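Local coordinates for ancylostoma secreted protein 1 (Necator americanus, PDB 3NT8), which is a two-CAP-domain secreted protein of the human hookworm, probably associated with the transition of infective larvae to parasitism, at residues N307-S312 and N319-Q324; N224-S229 and V237-L242; Y293-S296 and D300-G303. All blocks are in the same frame, centred on the assembly; numbering follows the deposited sequence.

How the interactions relate
All three contacts lie in or beside the second CAP domain, built as an alpha-beta-alpha sandwich round the sheet of strands 275-276, 369-376, 381-388 and 305-311. Interaction 1 touches both of the others. Its centre is about 16 Å from that of interaction 2, and the two meet where helix 318-330 packs on helix 235-253: A322 CB lies 3.5 Å from F241 CE2. Interaction 3 is about 17 Å from interaction 1, centre to centre, and reaches edge strand 305-311 through Y293, whose CE1 is 3.5 Å from I308 CD1. Interactions 2 and 3 do not touch; their nearest atoms are about 12 Å apart.

Interaction 1: residues N307-S312 and N319-Q324; sequences NIYKTS and NKAAKQ
Y309 reaches from the edge strand of the sheet to the helix that follows it, and its hydroxyl meets the side-chain amide of Q324. This is a strand-to-helix contact inside the CAP-domain sandwich: strand 305-311 borders the sheet and helix 318-330 lies against one side of it, the two local axes 9.6 Å apart at closest approach.

The polar part is a single hydrogen bond, Y309 OH to Q324 OE1 at 2.6 Å, with the tyrosine as donor. OE1 sits at the edge of the ring, near its plane, yet the hydroxyl comes in 63° above the plane of the amide carbonyl, well away from the usual lone-pair directions. The side chains cross at about a right angle, with ring and amide planes 77° apart. Q324 carries its CG anti to the backbone N (chi1 -163°) and runs on extended, which brings the amide out from the helix to the tyrosine hydroxyl.

The packing part is looser. Y309 CE2 lies 4.2 Å from A321 CB, about one turn before Q324; the A321 O carbonyl oxygen is also near, 4.0 Å from Y309 CE2. T311, two residues along the strand and on the same side as Y309, adds a marginal touch, its CB 4.4 Å from Q324 OE1.

Further along the same helix A325, L328 and W329 also pack on the Y309 ring, while a backbone hydrogen bond with G383 ties this residue to strand 381-388.

Most of this contact is buried, so the bond gives the phenol proton an acceptor within the interior. It joins the polar ends of two buried side chains and fixes the rotation of the O-H.

Interaction 2: residues N224-S229 and V237-L242; sequences NQQCPS and VRDTFL
R238 sends its side chain from helix 235-253 into the loop just ahead of that helix, where N224, Q226 and C227 gather round it. Helix 235-253 is the first helix of the second CAP domain, and the contact folds the loop before it back onto that helix.

The guanidinium meets N224 end-on: R238 NH1 and NH2 both donate to N224 OD1, at 2.7 Å and 2.8 Å. The amide and guanidinium planes are only 23° apart, and OD1 lies close to the guanidinium plane. NH1 approaches in the plane of the carbonyl, whereas NH2 is tilted from it by 27°. A fully stretched chain from CG to NE carries the charged group this far from the helix. It is shared with two acids, through salt bridges from NE to E281 and from NH1 to D235; together with N224 they hold the head in a fixed rotation.

C227 covers part of one guanidinium face, with CB 3.3 Å from R238 NH2. Its sulfur is bonded to C278 at the start of helix 278-288, so the disulfide brings a second helix to the same place.

Q226 and R238 run antiparallel alongside one another, the glutamine heading back to the helix while the arginine runs out. Q226 CB packs 3.8 Å from R238 CD. Beyond it, Q226 NE2 donates to D239 OD1 over 3.1 Å, striking the carboxylate from above, 42° out of its plane.

Interaction 3: residues Y293-S296 and D300-G303; sequences YQHS and DRPG
S296 and R301 account for most of the surface buried here, joining two parts of the long loop between helix 278-288 and strand 305-311. In the second CAP domain this loop leads into the Gly-Glu-Asn opening of that strand, a CAP-family signature containing E306 and N307. The arginine turns back across the intervening residues and grips the serine from its hydroxyl and from its backbone. R301 NE donates to S296 OG at 2.8 Å; the hydroxyl lies at the edge of the guanidinium, only 7° out of its plane. Neighbouring R301 NH2 adds a weak bond to S296 O, 3.1 Å long. S296 OG sits between the backbone N and the carbonyl carbon (chi1 59°), on the side that faces the arginine, and R301 extends from CG to NE to meet it.

H295 contributes less. Its ring and the guanidinium lie obliquely, their planes 56° apart, and ND1 comes no closer than 3.6 Å to R301 NH2. The polar partner of that ND1 is E306, whose carboxylate also takes a hydrogen bond from S296 OG and makes a long, weak ion pair with R301 NE. One acid therefore faces all three residues, and its negative charge would help to hold the arginine head beside the serine. The remaining nitrogen, NH1, bonds to L304 O, a local link within the loop.

Around the contact, helix 278-288 supplies H287 against S296 and S283 against R301, while Q386 of strand 381-388 touches both, so the loop packs between that helix and strands 381-388 and 305-311.

Interaction 1: residues N307-S312 and N319-Q324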
ATOM      1  N   ASN A 307      -1.684  16.794  -4.328  1.00 13.63           N
ATOM      2  CA  ASN A 307      -2.413  15.517  -4.190  1.00 14.76           C
ATOM      3  C   ASN A 307      -2.635  15.155  -2.730  1.00 14.53           C
ATOM      4  O   ASN A 307      -1.731  15.284  -1.961  1.00 12.64           O
ATOM      5  CB  ASN A 307      -1.708  14.379  -4.928  1.00 14.33           C
ATOM      6  CG  ASN A 307      -2.000  14.370  -6.439  1.00 15.92           C
ATOM      7  OD1 ASN A 307      -2.944  14.982  -6.897  1.00 16.94           O
ATOM      8  ND2 ASN A 307      -1.179  13.640  -7.209  1.00 15.66           N
ATOM      9  N   ILE A 308      -3.859  14.762  -2.343  1.00 15.71           N
ATOM     10  CA  ILE A 308      -4.104  14.388  -0.952  1.00 20.11           C
ATOM     11  C   ILE A 308      -4.548  12.945  -0.826  1.00 20.74           C
ATOM     12  O   ILE A 308      -5.078  12.346  -1.763  1.00 22.61           O
ATOM     13  CB  ILE A 308      -5.135  15.304  -0.216  1.00 19.43           C
ATOM     14  CG1 ILE A 308      -6.451  15.343  -0.998  1.00 21.17           C
ATOM     15  CG2 ILE A 308      -4.549  16.684  -0.016  1.00 18.67           C
ATOM     16  CD1 ILE A 308      -7.607  15.960  -0.213  1.00 28.73           C
ATOM     17  N   TYR A 309      -4.329  12.400   0.352  1.00 22.40           N
ATOM     18  CA  TYR A 309      -4.656  11.002   0.661  1.00 22.99           C
ATOM     19  C   TYR A 309      -4.978  10.844   2.167  1.00 24.30           C
ATOM     20  O   TYR A 309      -4.268  11.417   2.996  1.00 24.98           O
ATOM     21  CB  TYR A 309      -3.437  10.149   0.345  1.00 23.31           C
ATOM     22  CG  TYR A 309      -3.365   8.789   1.021  1.00 22.79           C
ATOM     23  CD1 TYR A 309      -3.965   7.684   0.452  1.00 23.04           C
ATOM     24  CD2 TYR A 309      -2.644   8.623   2.205  1.00 27.07           C
ATOM     25  CE1 TYR A 309      -3.895   6.454   1.029  1.00 26.67           C
ATOM     26  CE2 TYR A 309      -2.573   7.401   2.826  1.00 28.14           C
ATOM     27  CZ  TYR A 309      -3.196   6.300   2.218  1.00 31.90           C
ATOM     28  OH  TYR A 309      -3.111   5.053   2.831  1.00 35.61           O
ATOM     29  N   LYS A 310      -5.989  10.027   2.519  1.00 25.04           N
ATOM     30  CA  LYS A 310      -6.111   9.574   3.901  1.00 26.55           C
ATOM     31  C   LYS A 310      -6.407   8.090   3.981  1.00 26.50           C
ATOM     32  O   LYS A 310      -6.921   7.485   3.035  1.00 26.00           O
ATOM     33  CB  LYS A 310      -7.153  10.387   4.688  1.00 26.57           C
ATOM     34  CG  LYS A 310      -8.590  10.060   4.301  1.00 30.01           C
ATOM     35  CD  LYS A 310      -9.582  10.674   5.291  1.00 33.24           C
ATOM     36  CE  LYS A 310     -11.002  10.201   4.976  1.00 34.49           C
ATOM     37  NZ  LYS A 310     -11.265  10.140   3.504  1.00 37.06           N
ATOM     38  N   THR A 311      -6.103   7.504   5.132  1.00 26.65           N
ATOM     39  CA  THR A 311      -6.568   6.149   5.408  1.00 27.22           C
ATOM     40  C   THR A 311      -7.014   6.056   6.857  1.00 27.21           C
ATOM     41  O   THR A 311      -6.330   6.577   7.733  1.00 26.09           O
ATOM     42  CB  THR A 311      -5.460   5.088   5.126  1.00 27.18           C
ATOM     43  OG1 THR A 311      -5.904   3.774   5.529  1.00 30.02           O
ATOM     44  CG2 THR A 311      -4.239   5.414   5.876  1.00 24.74           C
ATOM     45  N   SER A 312      -8.122   5.336   7.061  1.00 28.30           N
ATOM     46  CA  SER A 312      -8.730   5.084   8.353  1.00 29.19           C
ATOM     47  C   SER A 312      -7.746   4.527   9.353  1.00 28.42           C
ATOM     48  O   SER A 312      -7.861   4.827  10.533  1.00 29.76           O
ATOM     49  CB  SER A 312      -9.893   4.112   8.201  1.00 29.96           C
ATOM     50  OG  SER A 312     -10.810   4.537   7.182  1.00 33.71           O
ATOM     51  N   ASN A 319       6.190   4.970   5.144  1.00 28.29           N
ATOM     52  CA  ASN A 319       6.598   4.417   3.843  1.00 27.05           C
ATOM     53  C   ASN A 319       5.499   3.628   3.156  1.00 25.57           C
ATOM     54  O   ASN A 319       5.345   3.743   1.967  1.00 24.78           O
ATOM     55  CB  ASN A 319       7.840   3.532   3.973  1.00 27.89           C
ATOM     56  CG  ASN A 319       9.110   4.321   4.152  1.00 27.61           C
ATOM     57  OD1 ASN A 319       9.433   5.184   3.327  1.00 29.70           O
ATOM     58  ND2 ASN A 319       9.878   3.991   5.201  1.00 25.29           N
ATOM     59  N   LYS A 320       4.762   2.807   3.918  1.00 24.53           N
ATOM     60  CA  LYS A 320       3.588   2.114   3.434  1.00 23.09           C
ATOM     61  C   LYS A 320       2.533   3.138   2.970  1.00 21.97           C
ATOM     62  O   LYS A 320       1.914   2.982   1.925  1.00 19.74           O
ATOM     63  CB  LYS A 320       2.986   1.154   4.520  1.00 22.60           C
ATOM     64  CG  LYS A 320       3.710  -0.197   4.599  1.00 25.85           C
ATOM     65  CD  LYS A 320       3.078  -1.221   5.558  1.00 25.99           C
ATOM     66  CE  LYS A 320       4.026  -2.403   5.778  1.00 27.59           C
ATOM     67  NZ  LYS A 320       5.181  -2.092   6.707  1.00 29.74           N
ATOM     68  N   ALA A 321       2.302   4.166   3.779  1.00 21.21           N
ATOM     69  CA  ALA A 321       1.329   5.205   3.396  1.00 20.82           C
ATOM     70  C   ALA A 321       1.821   5.973   2.153  1.00 18.90           C
ATOM     71  O   ALA A 321       1.030   6.331   1.341  1.00 17.47           O
ATOM     72  CB  ALA A 321       1.075   6.129   4.514  1.00 20.96           C
ATOM     73  N   ALA A 322       3.119   6.133   1.971  1.00 19.91           N
ATOM     74  CA  ALA A 322       3.637   6.899   0.827  1.00 21.55           C
ATOM     75  C   ALA A 322       3.427   6.075  -0.481  1.00 22.54           C
ATOM     76  O   ALA A 322       3.046   6.633  -1.490  1.00 21.58           O
ATOM     77  CB  ALA A 322       5.099   7.250   1.032  1.00 21.99           C
ATOM     78  N   LYS A 323       3.563   4.738  -0.393  1.00 23.05           N
ATOM     79  CA  LYS A 323       3.571   3.881  -1.558  1.00 24.26           C
ATOM     80  C   LYS A 323       2.101   3.695  -1.962  1.00 24.61           C
ATOM     81  O   LYS A 323       1.739   3.775  -3.171  1.00 24.94           O
ATOM     82  CB  LYS A 323       4.304   2.520  -1.273  1.00 24.95           C
ATOM     83  CG  LYS A 323       4.770   1.738  -2.534  1.00 28.90           C
ATOM     84  CD  LYS A 323       5.162   0.274  -2.286  1.00 37.03           C
ATOM     85  CE  LYS A 323       5.375  -0.498  -3.617  1.00 40.26           C
ATOM     86  NZ  LYS A 323       6.329   0.171  -4.626  1.00 41.09           N
ATOM     87  N   GLN A 324       1.258   3.445  -0.963  1.00 22.06           N
ATOM     88  CA  GLN A 324      -0.155   3.288  -1.208  1.00 21.40           C
ATOM     89  C   GLN A 324      -0.793   4.584  -1.817  1.00 20.32           C
ATOM     90  O   GLN A 324      -1.674   4.506  -2.656  1.00 21.38           O
ATOM     91  CB  GLN A 324      -0.867   2.918   0.083  1.00 19.55           C
ATOM     92  CG  GLN A 324      -2.228   2.356  -0.112  1.00 21.99           C
ATOM     93  CD  GLN A 324      -2.981   2.139   1.229  1.00 26.83           C
ATOM     94  OE1 GLN A 324      -3.888   2.938   1.604  1.00 24.76           O
ATOM     95  NE2 GLN A 324      -2.621   1.054   1.943  1.00 25.09           N
TER

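Interaction 2: residues N224-S229 and V237-L242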
ATOM      1  N   ASN A 224      17.221  12.077   8.792  1.00 32.66           N
ATOM      2  CA  ASN A 224      16.651  13.294   8.235  1.00 33.04           C
ATOM      3  C   ASN A 224      17.795  14.202   7.839  1.00 32.21           C
ATOM      4  O   ASN A 224      18.011  15.222   8.474  1.00 32.15           O
ATOM      5  CB  ASN A 224      15.699  14.021   9.234  1.00 32.61           C
ATOM      6  CG  ASN A 224      15.128  15.363   8.650  1.00 35.20           C
ATOM      7  OD1 ASN A 224      14.816  15.447   7.452  1.00 31.50           O
ATOM      8  ND2 ASN A 224      14.995  16.395   9.500  1.00 32.25           N
ATOM      9  N   GLN A 225      18.537  13.806   6.817  1.00 31.65           N
ATOM     10  CA  GLN A 225      19.644  14.628   6.323  1.00 32.50           C
ATOM     11  C   GLN A 225      19.306  15.485   5.075  1.00 31.40           C
ATOM     12  O   GLN A 225      19.979  16.501   4.831  1.00 31.25           O
ATOM     13  CB  GLN A 225      20.880  13.759   6.097  1.00 33.57           C
ATOM     14  CG  GLN A 225      20.640  12.577   5.093  1.00 38.48           C
ATOM     15  CD  GLN A 225      21.815  11.563   4.989  1.00 41.95           C
ATOM     16  OE1 GLN A 225      22.268  10.978   6.003  1.00 40.44           O
ATOM     17  NE2 GLN A 225      22.281  11.325   3.734  1.00 45.31           N
ATOM     18  N   GLN A 226      18.278  15.074   4.312  1.00 29.74           N
ATOM     19  CA  GLN A 226      17.932  15.735   3.049  1.00 28.18           C
ATOM     20  C   GLN A 226      17.415  17.140   3.330  1.00 28.34           C
ATOM     21  O   GLN A 226      17.882  18.110   2.703  1.00 28.23           O
ATOM     22  CB  GLN A 226      16.907  14.928   2.237  1.00 28.18           C
ATOM     23  CG  GLN A 226      17.450  13.617   1.679  1.00 26.98           C
ATOM     24  CD  GLN A 226      16.494  12.869   0.730  1.00 26.53           C
ATOM     25  OE1 GLN A 226      15.860  13.462  -0.107  1.00 23.35           O
ATOM     26  NE2 GLN A 226      16.391  11.547   0.891  1.00 27.80           N
ATOM     27  N   CYS A 227      16.480  17.238   4.282  1.00 27.13           N
ATOM     28  CA  CYS A 227      15.864  18.498   4.692  1.00 26.91           C
ATOM     29  C   CYS A 227      15.916  18.691   6.209  1.00 26.31           C
ATOM     30  O   CYS A 227      14.985  18.354   6.893  1.00 27.70           O
ATOM     31  CB  CYS A 227      14.411  18.521   4.227  1.00 25.32           C
ATOM     32  SG  CYS A 227      14.170  18.233   2.402  1.00 28.06           S
ATOM     33  N   PRO A 228      17.018  19.233   6.749  1.00 26.92           N
ATOM     34  CA  PRO A 228      17.173  19.234   8.232  1.00 26.12           C
ATOM     35  C   PRO A 228      16.303  20.260   8.956  1.00 25.58           C
ATOM     36  O   PRO A 228      16.028  20.096  10.144  1.00 25.96           O
ATOM     37  CB  PRO A 228      18.662  19.560   8.442  1.00 25.71           C
ATOM     38  CG  PRO A 228      19.296  19.535   7.050  1.00 25.10           C
ATOM     39  CD  PRO A 228      18.201  19.784   6.066  1.00 26.81           C
ATOM     40  N   SER A 229      15.888  21.319   8.257  1.00 24.38           N
ATOM     41  CA  SER A 229      14.985  22.305   8.819  1.00 23.08           C
ATOM     42  C   SER A 229      13.536  21.844   8.978  1.00 22.81           C
ATOM     43  O   SER A 229      12.777  22.479   9.706  1.00 23.15           O
ATOM     44  CB  SER A 229      15.012  23.552   7.950  1.00 23.46           C
ATOM     45  OG  SER A 229      16.328  24.076   7.986  1.00 26.57           O
ATOM     46  N   VAL A 237      11.065   8.009   3.713  1.00 22.28           N
ATOM     47  CA  VAL A 237       9.746   8.377   3.178  1.00 21.04           C
ATOM     48  C   VAL A 237       9.862   9.254   1.928  1.00 21.82           C
ATOM     49  O   VAL A 237       9.103   9.040   0.973  1.00 19.95           O
ATOM     50  CB  VAL A 237       8.824   8.994   4.244  1.00 22.52           C
ATOM     51  CG1 VAL A 237       7.379   9.176   3.728  1.00 19.51           C
ATOM     52  CG2 VAL A 237       8.787   8.083   5.531  1.00 20.66           C
ATOM     53  N   ARG A 238      10.831  10.178   1.929  1.00 22.02           N
ATOM     54  CA  ARG A 238      11.114  11.033   0.790  1.00 22.47           C
ATOM     55  C   ARG A 238      11.438  10.166  -0.404  1.00 23.29           C
ATOM     56  O   ARG A 238      10.862  10.345  -1.487  1.00 23.35           O
ATOM     57  CB  ARG A 238      12.271  11.990   1.074  1.00 21.72           C
ATOM     58  CG  ARG A 238      12.024  12.987   2.239  1.00 21.16           C
ATOM     59  CD  ARG A 238      13.196  13.953   2.510  1.00 18.04           C
ATOM     60  NE  ARG A 238      12.802  14.957   3.497  1.00 19.43           N
ATOM     61  CZ  ARG A 238      13.284  15.049   4.735  1.00 17.51           C
ATOM     62  NH1 ARG A 238      14.220  14.207   5.160  1.00 21.20           N
ATOM     63  NH2 ARG A 238      12.831  15.988   5.554  1.00 12.81           N
ATOM     64  N   ASP A 239      12.390   9.249  -0.231  1.00 24.35           N
ATOM     65  CA  ASP A 239      12.820   8.375  -1.343  1.00 23.75           C
ATOM     66  C   ASP A 239      11.702   7.438  -1.825  1.00 23.01           C
ATOM     67  O   ASP A 239      11.675   7.055  -2.978  1.00 22.50           O
ATOM     68  CB  ASP A 239      14.022   7.541  -0.964  1.00 24.30           C
ATOM     69  CG  ASP A 239      15.241   8.370  -0.627  1.00 29.29           C
ATOM     70  OD1 ASP A 239      15.446   9.463  -1.231  1.00 32.87           O
ATOM     71  OD2 ASP A 239      16.021   7.894   0.232  1.00 29.06           O
ATOM     72  N   THR A 240      10.804   7.045  -0.937  1.00 21.80           N
ATOM     73  CA  THR A 240       9.666   6.322  -1.382  1.00 22.03           C
ATOM     74  C   THR A 240       8.809   7.128  -2.372  1.00 21.89           C
ATOM     75  O   THR A 240       8.577   6.683  -3.506  1.00 22.48           O
ATOM     76  CB  THR A 240       8.862   5.792  -0.225  1.00 22.16           C
ATOM     77  OG1 THR A 240       9.723   4.970   0.560  1.00 23.60           O
ATOM     78  CG2 THR A 240       7.750   4.918  -0.729  1.00 22.33           C
ATOM     79  N   PHE A 241       8.350   8.309  -1.971  1.00 20.66           N
ATOM     80  CA  PHE A 241       7.567   9.155  -2.884  1.00 19.70           C
ATOM     81  C   PHE A 241       8.289   9.407  -4.179  1.00 19.57           C
ATOM     82  O   PHE A 241       7.654   9.338  -5.239  1.00 19.76           O
ATOM     83  CB  PHE A 241       7.199  10.504  -2.267  1.00 19.21           C
ATOM     84  CG  PHE A 241       6.012  10.461  -1.310  1.00 17.77           C
ATOM     85  CD1 PHE A 241       4.730  10.211  -1.778  1.00 22.23           C
ATOM     86  CD2 PHE A 241       6.177  10.755   0.044  1.00 20.75           C
ATOM     87  CE1 PHE A 241       3.606  10.194  -0.908  1.00 13.72           C
ATOM     88  CE2 PHE A 241       5.074  10.739   0.923  1.00 17.98           C
ATOM     89  CZ  PHE A 241       3.805  10.477   0.443  1.00 17.20           C
ATOM     90  N   LEU A 242       9.596   9.711  -4.100  1.00 19.47           N
ATOM     91  CA  LEU A 242      10.347  10.193  -5.225  1.00 19.76           C
ATOM     92  C   LEU A 242      10.560   9.081  -6.231  1.00 19.76           C
ATOM     93  O   LEU A 242      10.365   9.312  -7.427  1.00 20.51           O
ATOM     94  CB  LEU A 242      11.653  10.878  -4.792  1.00 19.74           C
ATOM     95  CG  LEU A 242      12.532  11.533  -5.857  1.00 20.79           C
ATOM     96  CD1 LEU A 242      11.857  12.718  -6.494  1.00 20.28           C
ATOM     97  CD2 LEU A 242      13.938  11.937  -5.308  1.00 18.65           C
TER

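Interaction 3: residues Y293-S296 and D300-G303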
ATOM      1  N   TYR A 293      -8.799  17.030   6.040  1.00 29.08           N
ATOM      2  CA  TYR A 293      -8.748  16.328   4.766  1.00 27.50           C
ATOM      3  C   TYR A 293      -9.395  17.125   3.619  1.00 26.83           C
ATOM      4  O   TYR A 293     -10.571  16.950   3.284  1.00 27.87           O
ATOM      5  CB  TYR A 293      -9.332  14.921   4.909  1.00 27.04           C
ATOM      6  CG  TYR A 293      -9.224  14.188   3.608  1.00 26.26           C
ATOM      7  CD1 TYR A 293      -7.965  13.806   3.133  1.00 23.66           C
ATOM      8  CD2 TYR A 293     -10.359  13.905   2.841  1.00 23.90           C
ATOM      9  CE1 TYR A 293      -7.818  13.162   1.931  1.00 23.96           C
ATOM     10  CE2 TYR A 293     -10.230  13.240   1.644  1.00 27.99           C
ATOM     11  CZ  TYR A 293      -8.934  12.880   1.195  1.00 24.02           C
ATOM     12  OH  TYR A 293      -8.770  12.240   0.031  1.00 27.82           O
ATOM     13  N   GLN A 294      -8.621  18.025   3.020  1.00 25.70           N
ATOM     14  CA  GLN A 294      -9.128  18.800   1.903  1.00 25.77           C
ATOM     15  C   GLN A 294      -7.920  19.419   1.226  1.00 24.97           C
ATOM     16  O   GLN A 294      -6.798  19.327   1.737  1.00 24.76           O
ATOM     17  CB  GLN A 294     -10.153  19.885   2.369  1.00 25.69           C
ATOM     18  CG  GLN A 294      -9.679  20.745   3.547  1.00 26.34           C
ATOM     19  CD  GLN A 294     -10.527  21.988   3.841  1.00 32.72           C
ATOM     20  OE1 GLN A 294     -11.739  22.023   3.601  1.00 35.60           O
ATOM     21  NE2 GLN A 294      -9.883  23.006   4.397  1.00 33.79           N
ATOM     22  N   HIS A 295      -8.126  20.044   0.077  1.00 25.33           N
ATOM     23  CA  HIS A 295      -7.031  20.815  -0.526  1.00 26.45           C
ATOM     24  C   HIS A 295      -6.702  22.042   0.262  1.00 26.55           C
ATOM     25  O   HIS A 295      -7.613  22.685   0.801  1.00 28.75           O
ATOM     26  CB  HIS A 295      -7.377  21.209  -1.926  1.00 26.81           C
ATOM     27  CG  HIS A 295      -7.083  20.122  -2.896  1.00 28.51           C
ATOM     28  ND1 HIS A 295      -5.787  19.761  -3.219  1.00 27.61           N
ATOM     29  CD2 HIS A 295      -7.899  19.286  -3.578  1.00 27.37           C
ATOM     30  CE1 HIS A 295      -5.825  18.767  -4.082  1.00 24.91           C
ATOM     31  NE2 HIS A 295      -7.092  18.453  -4.309  1.00 27.52           N
ATOM     32  N   SER A 296      -5.419  22.369   0.346  1.00 25.01           N
ATOM     33  CA  SER A 296      -5.023  23.706   0.703  1.00 23.66           C
ATOM     34  C   SER A 296      -5.445  24.716  -0.376  1.00 23.56           C
ATOM     35  O   SER A 296      -5.614  24.392  -1.571  1.00 22.07           O
ATOM     36  CB  SER A 296      -3.520  23.791   0.879  1.00 24.42           C
ATOM     37  OG  SER A 296      -2.847  23.414  -0.327  1.00 23.82           O
ATOM     38  N   ASP A 300      -1.884  29.409  -0.572  1.00 18.17           N
ATOM     39  CA  ASP A 300      -1.073  28.817   0.494  1.00 20.19           C
ATOM     40  C   ASP A 300       0.062  27.883  -0.023  1.00 19.80           C
ATOM     41  O   ASP A 300       0.984  27.525   0.727  1.00 18.43           O
ATOM     42  CB  ASP A 300      -1.983  28.057   1.490  1.00 21.24           C
ATOM     43  CG  ASP A 300      -2.732  29.004   2.414  1.00 21.28           C
ATOM     44  OD1 ASP A 300      -2.241  30.111   2.615  1.00 22.33           O
ATOM     45  OD2 ASP A 300      -3.802  28.658   2.914  1.00 24.99           O
ATOM     46  N   ARG A 301      -0.052  27.455  -1.280  1.00 18.71           N
ATOM     47  CA  ARG A 301       1.009  26.747  -1.973  1.00 18.44           C
ATOM     48  C   ARG A 301       1.263  27.421  -3.330  1.00 18.51           C
ATOM     49  O   ARG A 301       0.877  26.857  -4.364  1.00 20.06           O
ATOM     50  CB  ARG A 301       0.597  25.265  -2.192  1.00 18.36           C
ATOM     51  CG  ARG A 301      -0.854  25.111  -2.710  1.00 16.22           C
ATOM     52  CD  ARG A 301      -1.146  23.702  -3.111  1.00 14.31           C
ATOM     53  NE  ARG A 301      -2.570  23.396  -3.128  1.00 14.32           N
ATOM     54  CZ  ARG A 301      -3.302  23.313  -4.239  1.00 16.64           C
ATOM     55  NH1 ARG A 301      -2.749  23.578  -5.405  1.00 15.79           N
ATOM     56  NH2 ARG A 301      -4.607  23.025  -4.197  1.00 17.97           N
ATOM     57  N   PRO A 302       1.868  28.645  -3.345  1.00 18.34           N
ATOM     58  CA  PRO A 302       1.846  29.461  -4.571  1.00 17.76           C
ATOM     59  C   PRO A 302       2.638  28.800  -5.698  1.00 18.00           C
ATOM     60  O   PRO A 302       3.804  28.447  -5.508  1.00 17.13           O
ATOM     61  CB  PRO A 302       2.434  30.809  -4.127  1.00 16.97           C
ATOM     62  CG  PRO A 302       3.263  30.486  -2.885  1.00 18.59           C
ATOM     63  CD  PRO A 302       2.648  29.273  -2.258  1.00 18.42           C
ATOM     64  N   GLY A 303       1.976  28.652  -6.851  1.00 18.37           N
ATOM     65  CA  GLY A 303       2.505  28.002  -8.052  1.00 18.88           C
ATOM     66  C   GLY A 303       2.748  26.472  -7.907  1.00 18.59           C
ATOM     67  O   GLY A 303       3.646  25.917  -8.532  1.00 18.69           O
TER